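Local coordinates for protein putative oxidoreductase YfjR (Streptomyces aurantiacus, PDB 4OQZ) that reduces imines as an S-selective imine reductase, probably using NADPH bound by its Rossmann-type domain, at residues T6-G11 with T29-T34; V62-I67 with L88-S93. All coordinates share one frame; numbering follows the deposited sequence.

Interaction 1. Residues T6-G11 with T29-T34; sequences TVIGLG and TLWNRT
In the first beta-alpha-beta unit of a Rossmann-type domain, Val-7 and Leu-30 pair side by side in parallel strands joined through helix 12-23. Val-7 N donates to Thr-29 O (3.0 Å), Val-7 O accepts from Trp-31 N in a longer, more bent bond, and Gly-9 N closes the ladder on Trp-31 O. Valine, isoleucine and threonine branch at CB and suit such extended backbone. On one sheet face Ile-8 CG2 meets the edge of the indole at Trp-31 CE3 (3.8 Å), while Thr-6 OG1 on that face bonds to Asn-59 and the carbonyl of Ala-55. Past the strand ends, Gly-9 and Gly-11 belong to what looks like the dinucleotide-binding GxGxxG turn; Gly-9, with phi and psi both 102°, has a backbone in which a side chain would jam against the preceding carbonyl. On the face that carries Val-7, Leu-30 meets Leu-10 from the loop, the two side chains crossing at about a right angle, CD2 to CD2 3.8 Å. With Asn-32 CG anti to its backbone N (chi1 -163°), the amide swings across to the turn: OD1 accepts Leu-10 N at 2.7 Å, nearly straight at N-H although the donor stands above the carbonyl plane, and ND2 grips Thr-34 O in the amide plane.

Interaction 2. Residues V62-I67 with L88-S93; sequences VILSLI and LVNLSS
Ser-92 OG lies beside its own backbone N (chi1 -37°) and Asn-90 CG anti to its own (chi1 -156°), torsions that bring the hydroxyl between Asn-90 and the backbone of Leu-66. Both segments start in the parallel portion of the Rossmann-type sheet, where strands 61-64 and 87-90 are linked through helix 69-75. Val-89 N donates to Val-62 O, and Leu-64 N donates to Val-89 O (2.8 Å); Leu-91 N then bonds to Leu-64 O.

The side chains alternate between the two faces. Toward helices 12-23 and 138-151, Ile-63 CD1 lies alongside Val-89 CB, and Ile-63 CG2 meets Leu-91 CD1 at 3.7 Å; branched and apolar, these residues fill the buried layer between sheet and helices. On the opposite face Leu-64 reaches obliquely with CD1 to Leu-88 CD2 (3.8 Å), and Leu-88 in turn touches Met-72 of helix 69-75.

At the end of strand 87-90, Asn-90 makes an Asx turn into the loop that follows: OD1 takes both Ser-92 N (3.2 Å) and Ser-92 OG (2.9 Å), and this double grip fixes the amide and the hydroxyl together. Serine suits the place because its short side chain can donate to Asn-90 and still accept from the other segment. An alanine here would probably leave Leu-66 N without its mate and Asn-90 OD1 with one donor fewer. The accepted bond is bent, with Leu-66 N 3.1 Å from Ser-92 OG and an angle of 141° at the hydrogen.

In the fold
Interactions 1 and 2 are neighbouring parts of the parallel portion of one mixed sheet, their centres about 10 Å apart, and strands 4-8 and 61-64 form the seam between them. There Ile-63 N lies 2.7 Å from Thr-6 O and Ile-8 N lies 2.8 Å from Ile-63 O, both probable hydrogen bonds, so the backbone ladder continues from 27-31 through to 87-90. Side chains join too: Ile-8 CD1 packs on Val-62 CG1 at 3.8 Å. Just past strand 61-64, Leu-66 CD1 rests 3.6 Å from Ile-8 O, at the end of strand 4-8 beside the probable glycine-rich turn. The loops of both contacts leave the same C-terminal edge of the sheet, where Rossmann domains bind the dinucleotide, consistent with NADPH binding here.

Interaction 1. Residues T6-G11 with T29-T34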
ATOM      1  N   THR A   6     -23.562  27.712   7.034  1.00 56.99           N
ATOM      2  CA  THR A   6     -24.485  26.957   6.189  1.00 56.85           C
ATOM      3  C   THR A   6     -23.827  25.646   5.698  1.00 56.01           C
ATOM      4  O   THR A   6     -22.666  25.670   5.286  1.00 51.78           O
ATOM      5  CB  THR A   6     -24.947  27.794   5.007  1.00 62.18           C
ATOM      6  OG1 THR A   6     -25.769  28.846   5.502  1.00 71.28           O
ATOM      7  CG2 THR A   6     -25.737  26.980   3.998  1.00 62.61           C
ATOM      8  N   VAL A   7     -24.610  24.527   5.693  1.00 52.93           N
ATOM      9  CA  VAL A   7     -24.199  23.228   5.144  1.00 50.74           C
ATOM     10  C   VAL A   7     -25.213  22.821   4.050  1.00 58.42           C
ATOM     11  O   VAL A   7     -26.399  22.694   4.335  1.00 57.58           O
ATOM     12  CB  VAL A   7     -24.000  22.100   6.213  1.00 52.97           C
ATOM     13  CG1 VAL A   7     -23.494  20.814   5.557  1.00 50.83           C
ATOM     14  CG2 VAL A   7     -23.023  22.531   7.310  1.00 51.56           C
ATOM     15  N   ILE A   8     -24.740  22.658   2.798  1.00 57.86           N
ATOM     16  CA  ILE A   8     -25.551  22.209   1.657  1.00 59.31           C
ATOM     17  C   ILE A   8     -25.032  20.807   1.259  1.00 60.83           C
ATOM     18  O   ILE A   8     -23.832  20.633   1.072  1.00 57.39           O
ATOM     19  CB  ILE A   8     -25.550  23.227   0.479  1.00 64.24           C
ATOM     20  CG1 ILE A   8     -26.148  24.582   0.942  1.00 67.41           C
ATOM     21  CG2 ILE A   8     -26.309  22.667  -0.743  1.00 66.12           C
ATOM     22  CD1 ILE A   8     -26.009  25.775   0.031  1.00 76.43           C
ATOM     23  N   GLY A   9     -25.940  19.832   1.196  1.00 58.44           N
ATOM     24  CA  GLY A   9     -25.643  18.447   0.852  1.00 56.74           C
ATOM     25  C   GLY A   9     -25.601  17.627   2.109  1.00 60.21           C
ATOM     26  O   GLY A   9     -24.627  17.701   2.855  1.00 57.86           O
ATOM     27  N   LEU A  10     -26.676  16.881   2.386  1.00 61.14           N
ATOM     28  CA  LEU A  10     -26.752  16.117   3.627  1.00 59.65           C
ATOM     29  C   LEU A  10     -26.677  14.604   3.533  1.00 66.16           C
ATOM     30  O   LEU A  10     -27.523  13.887   4.089  1.00 69.28           O
ATOM     31  CB  LEU A  10     -27.869  16.600   4.567  1.00 61.37           C
ATOM     32  CG  LEU A  10     -27.944  18.095   4.851  1.00 65.52           C
ATOM     33  CD1 LEU A  10     -29.249  18.427   5.520  1.00 67.65           C
ATOM     34  CD2 LEU A  10     -26.762  18.579   5.691  1.00 62.77           C
ATOM     35  N   GLY A  11     -25.638  14.140   2.856  1.00 60.87           N
ATOM     36  CA  GLY A  11     -25.270  12.735   2.778  1.00 59.93           C
ATOM     37  C   GLY A  11     -24.552  12.435   4.081  1.00 60.52           C
ATOM     38  O   GLY A  11     -24.497  13.313   4.947  1.00 59.69           O
ATOM     39  N   THR A  29     -27.754  26.555   9.351  1.00 63.81           N
ATOM     40  CA  THR A  29     -28.755  26.625   8.272  1.00 66.32           C
ATOM     41  C   THR A  29     -28.403  25.528   7.270  1.00 71.73           C
ATOM     42  O   THR A  29     -27.230  25.347   6.955  1.00 69.05           O
ATOM     43  CB  THR A  29     -28.817  28.032   7.634  1.00 68.86           C
ATOM     44  OG1 THR A  29     -29.012  28.991   8.671  1.00 64.78           O
ATOM     45  CG2 THR A  29     -29.955  28.169   6.622  1.00 67.75           C
ATOM     46  N   LEU A  30     -29.401  24.753   6.821  1.00 72.02           N
ATOM     47  CA  LEU A  30     -29.165  23.622   5.911  1.00 70.67           C
ATOM     48  C   LEU A  30     -29.954  23.706   4.603  1.00 76.65           C
ATOM     49  O   LEU A  30     -30.868  24.506   4.475  1.00 78.13           O
ATOM     50  CB  LEU A  30     -29.577  22.284   6.589  1.00 70.43           C
ATOM     51  CG  LEU A  30     -29.116  21.945   8.000  1.00 73.23           C
ATOM     52  CD1 LEU A  30     -29.982  20.853   8.568  1.00 75.38           C
ATOM     53  CD2 LEU A  30     -27.674  21.489   8.012  1.00 71.29           C
ATOM     54  N   TRP A  31     -29.608  22.799   3.670  1.00 72.60           N
ATOM     55  CA  TRP A  31     -30.286  22.467   2.427  1.00 74.10           C
ATOM     56  C   TRP A  31     -29.873  21.084   1.889  1.00 73.80           C
ATOM     57  O   TRP A  31     -28.700  20.712   1.962  1.00 66.87           O
ATOM     58  CB  TRP A  31     -30.190  23.549   1.343  1.00 74.48           C
ATOM     59  CG  TRP A  31     -31.227  23.326   0.279  1.00 79.64           C
ATOM     60  CD1 TRP A  31     -32.558  23.615   0.363  1.00 86.50           C
ATOM     61  CD2 TRP A  31     -31.058  22.560  -0.923  1.00 80.17           C
ATOM     62  NE1 TRP A  31     -33.218  23.144  -0.751  1.00 89.03           N
ATOM     63  CE2 TRP A  31     -32.320  22.489  -1.555  1.00 88.68           C
ATOM     64  CE3 TRP A  31     -29.957  21.922  -1.528  1.00 78.99           C
ATOM     65  CZ2 TRP A  31     -32.505  21.844  -2.786  1.00 90.14           C
ATOM     66  CZ3 TRP A  31     -30.142  21.283  -2.745  1.00 82.38           C
ATOM     67  CH2 TRP A  31     -31.400  21.262  -3.370  1.00 87.54           C
ATOM     68  N   ASN A  32     -30.856  20.323   1.373  1.00 73.20           N
ATOM     69  CA  ASN A  32     -30.669  19.030   0.714  1.00 73.38           C
ATOM     70  C   ASN A  32     -31.810  18.806  -0.275  1.00 82.88           C
ATOM     71  O   ASN A  32     -32.933  19.274  -0.030  1.00 85.45           O
ATOM     72  CB  ASN A  32     -30.580  17.871   1.724  1.00 73.88           C
ATOM     73  CG  ASN A  32     -29.984  16.598   1.154  1.00 85.46           C
ATOM     74  OD1 ASN A  32     -28.830  16.555   0.724  1.00 71.96           O
ATOM     75  ND2 ASN A  32     -30.743  15.513   1.176  1.00 75.73           N
ATOM     76  N   ARG A  33     -31.529  18.093  -1.392  1.00 81.63           N
ATOM     77  CA  ARG A  33     -32.533  17.760  -2.415  1.00 87.34           C
ATOM     78  C   ARG A  33     -33.633  16.877  -1.804  1.00 96.65           C
ATOM     79  O   ARG A  33     -34.796  17.003  -2.173  1.00101.57           O
ATOM     80  CB  ARG A  33     -31.885  17.054  -3.613  1.00 88.00           C
ATOM     81  CG  ARG A  33     -32.724  17.176  -4.887  1.00110.07           C
ATOM     82  CD  ARG A  33     -32.997  15.838  -5.550  1.00129.07           C
ATOM     83  NE  ARG A  33     -31.790  15.254  -6.141  1.00141.17           N
ATOM     84  CZ  ARG A  33     -31.780  14.187  -6.936  1.00159.76           C
ATOM     85  NH1 ARG A  33     -32.917  13.577  -7.255  1.00151.48           N
ATOM     86  NH2 ARG A  33     -30.636  13.725  -7.423  1.00144.61           N
ATOM     87  N   THR A  34     -33.249  16.002  -0.852  1.00 92.64           N
ATOM     88  CA  THR A  34     -34.163  15.133  -0.111  1.00 95.13           C
ATOM     89  C   THR A  34     -34.258  15.731   1.301  1.00 99.29           C
ATOM     90  O   THR A  34     -33.279  15.690   2.048  1.00 94.98           O
ATOM     91  CB  THR A  34     -33.681  13.666  -0.142  1.00101.46           C
ATOM     92  OG1 THR A  34     -32.942  13.401  -1.342  1.00100.16           O
ATOM     93  CG2 THR A  34     -34.823  12.679   0.005  1.00103.40           C
TER

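Interaction 2. Residues V62-I67 with L88-S93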
ATOM      1  N   VAL A  62     -20.295  29.184   3.530  1.00 51.91           N
ATOM      2  CA  VAL A  62     -21.181  28.142   2.995  1.00 52.31           C
ATOM      3  C   VAL A  62     -20.349  26.865   2.734  1.00 54.42           C
ATOM      4  O   VAL A  62     -19.416  26.872   1.913  1.00 51.72           O
ATOM      5  CB  VAL A  62     -21.943  28.617   1.729  1.00 58.11           C
ATOM      6  CG1 VAL A  62     -22.781  27.498   1.125  1.00 57.69           C
ATOM      7  CG2 VAL A  62     -22.815  29.824   2.040  1.00 61.57           C
ATOM      8  N   ILE A  63     -20.712  25.780   3.449  1.00 52.67           N
ATOM      9  CA  ILE A  63     -20.060  24.480   3.342  1.00 49.74           C
ATOM     10  C   ILE A  63     -20.828  23.615   2.358  1.00 54.88           C
ATOM     11  O   ILE A  63     -22.019  23.366   2.569  1.00 56.32           O
ATOM     12  CB  ILE A  63     -19.906  23.802   4.733  1.00 51.24           C
ATOM     13  CG1 ILE A  63     -19.188  24.708   5.774  1.00 51.30           C
ATOM     14  CG2 ILE A  63     -19.232  22.435   4.606  1.00 50.53           C
ATOM     15  CD1 ILE A  63     -17.632  25.054   5.523  1.00 51.59           C
ATOM     16  N   LEU A  64     -20.163  23.190   1.267  1.00 52.01           N
ATOM     17  CA  LEU A  64     -20.786  22.325   0.257  1.00 53.88           C
ATOM     18  C   LEU A  64     -20.231  20.888   0.337  1.00 56.42           C
ATOM     19  O   LEU A  64     -19.020  20.681   0.299  1.00 53.20           O
ATOM     20  CB  LEU A  64     -20.629  22.870  -1.162  1.00 56.04           C
ATOM     21  CG  LEU A  64     -21.133  24.276  -1.402  1.00 63.43           C
ATOM     22  CD1 LEU A  64     -20.194  25.021  -2.269  1.00 64.30           C
ATOM     23  CD2 LEU A  64     -22.539  24.259  -1.982  1.00 69.79           C
ATOM     24  N   SER A  65     -21.133  19.910   0.465  1.00 54.17           N
ATOM     25  CA  SER A  65     -20.793  18.490   0.497  1.00 52.52           C
ATOM     26  C   SER A  65     -21.763  17.737  -0.410  1.00 60.65           C
ATOM     27  O   SER A  65     -22.668  17.046   0.059  1.00 59.32           O
ATOM     28  CB  SER A  65     -20.823  17.932   1.919  1.00 52.39           C
ATOM     29  OG  SER A  65     -20.140  16.689   1.886  1.00 55.04           O
ATOM     30  N   LEU A  66     -21.583  17.923  -1.723  1.00 61.73           N
ATOM     31  CA  LEU A  66     -22.405  17.313  -2.764  1.00 65.40           C
ATOM     32  C   LEU A  66     -21.680  16.119  -3.398  1.00 69.78           C
ATOM     33  O   LEU A  66     -20.553  15.807  -3.000  1.00 66.33           O
ATOM     34  CB  LEU A  66     -22.771  18.381  -3.810  1.00 68.73           C
ATOM     35  CG  LEU A  66     -24.159  19.023  -3.672  1.00 78.05           C
ATOM     36  CD1 LEU A  66     -24.240  19.994  -2.483  1.00 77.13           C
ATOM     37  CD2 LEU A  66     -24.518  19.761  -4.936  1.00 86.84           C
ATOM     38  N   ILE A  67     -22.331  15.433  -4.356  1.00 70.55           N
ATOM     39  CA  ILE A  67     -21.785  14.243  -5.027  1.00 70.92           C
ATOM     40  C   ILE A  67     -20.447  14.551  -5.716  1.00 73.75           C
ATOM     41  O   ILE A  67     -19.449  13.860  -5.484  1.00 70.72           O
ATOM     42  CB  ILE A  67     -22.824  13.611  -6.011  1.00 78.53           C
ATOM     43  CG1 ILE A  67     -24.238  13.523  -5.376  1.00 81.16           C
ATOM     44  CG2 ILE A  67     -22.356  12.231  -6.508  1.00 79.30           C
ATOM     45  CD1 ILE A  67     -25.434  14.060  -6.304  1.00 92.18           C
ATOM     46  N   LEU A  88     -17.475  30.026  -0.464  1.00 61.37           N
ATOM     47  CA  LEU A  88     -18.010  28.692  -0.756  1.00 59.52           C
ATOM     48  C   LEU A  88     -16.907  27.624  -0.661  1.00 58.86           C
ATOM     49  O   LEU A  88     -15.943  27.630  -1.443  1.00 58.88           O
ATOM     50  CB  LEU A  88     -18.693  28.664  -2.131  1.00 61.97           C
ATOM     51  CG  LEU A  88     -20.180  28.991  -2.173  1.00 69.49           C
ATOM     52  CD1 LEU A  88     -20.436  30.493  -1.978  1.00 72.25           C
ATOM     53  CD2 LEU A  88     -20.751  28.605  -3.521  1.00 76.67           C
ATOM     54  N   VAL A  89     -17.032  26.747   0.332  1.00 52.39           N
ATOM     55  CA  VAL A  89     -16.056  25.693   0.601  1.00 49.27           C
ATOM     56  C   VAL A  89     -16.595  24.424  -0.021  1.00 53.30           C
ATOM     57  O   VAL A  89     -17.575  23.846   0.482  1.00 52.32           O
ATOM     58  CB  VAL A  89     -15.752  25.528   2.114  1.00 51.00           C
ATOM     59  CG1 VAL A  89     -14.547  24.610   2.316  1.00 48.76           C
ATOM     60  CG2 VAL A  89     -15.497  26.885   2.772  1.00 51.61           C
ATOM     61  N   ASN A  90     -15.998  24.028  -1.157  1.00 49.62           N
ATOM     62  CA  ASN A  90     -16.470  22.846  -1.869  1.00 50.88           C
ATOM     63  C   ASN A  90     -15.696  21.605  -1.477  1.00 54.28           C
ATOM     64  O   ASN A  90     -14.537  21.439  -1.853  1.00 54.52           O
ATOM     65  CB  ASN A  90     -16.541  23.065  -3.382  1.00 55.48           C
ATOM     66  CG  ASN A  90     -17.527  22.153  -4.062  1.00 84.65           C
ATOM     67  OD1 ASN A  90     -17.522  20.935  -3.885  1.00 78.16           O
ATOM     68  ND2 ASN A  90     -18.344  22.717  -4.921  1.00 82.57           N
ATOM     69  N   LEU A  91     -16.347  20.744  -0.699  1.00 51.61           N
ATOM     70  CA  LEU A  91     -15.750  19.525  -0.172  1.00 49.76           C
ATOM     71  C   LEU A  91     -16.034  18.271  -1.003  1.00 59.65           C
ATOM     72  O   LEU A  91     -15.573  17.193  -0.641  1.00 59.09           O
ATOM     73  CB  LEU A  91     -16.134  19.340   1.300  1.00 48.09           C
ATOM     74  CG  LEU A  91     -15.784  20.494   2.249  1.00 52.66           C
ATOM     75  CD1 LEU A  91     -16.413  20.277   3.594  1.00 52.76           C
ATOM     76  CD2 LEU A  91     -14.267  20.652   2.433  1.00 53.64           C
ATOM     77  N   SER A  92     -16.741  18.418  -2.139  1.00 61.43           N
ATOM     78  CA  SER A  92     -17.066  17.321  -3.063  1.00 62.95           C
ATOM     79  C   SER A  92     -15.801  16.867  -3.812  1.00 68.28           C
ATOM     80  O   SER A  92     -15.259  17.610  -4.642  1.00 69.24           O
ATOM     81  CB  SER A  92     -18.142  17.749  -4.061  1.00 68.78           C
ATOM     82  OG  SER A  92     -19.108  18.596  -3.460  1.00 78.25           O
ATOM     83  N   SER A  93     -15.335  15.645  -3.495  1.00 64.24           N
ATOM     84  CA  SER A  93     -14.140  15.024  -4.063  1.00 63.24           C
ATOM     85  C   SER A  93     -14.275  14.695  -5.567  1.00 68.24           C
ATOM     86  O   SER A  93     -14.919  13.715  -5.949  1.00 71.33           O
ATOM     87  CB  SER A  93     -13.763  13.780  -3.272  1.00 64.72           C
ATOM     88  OG  SER A  93     -14.586  12.670  -3.592  1.00 76.01           O
TER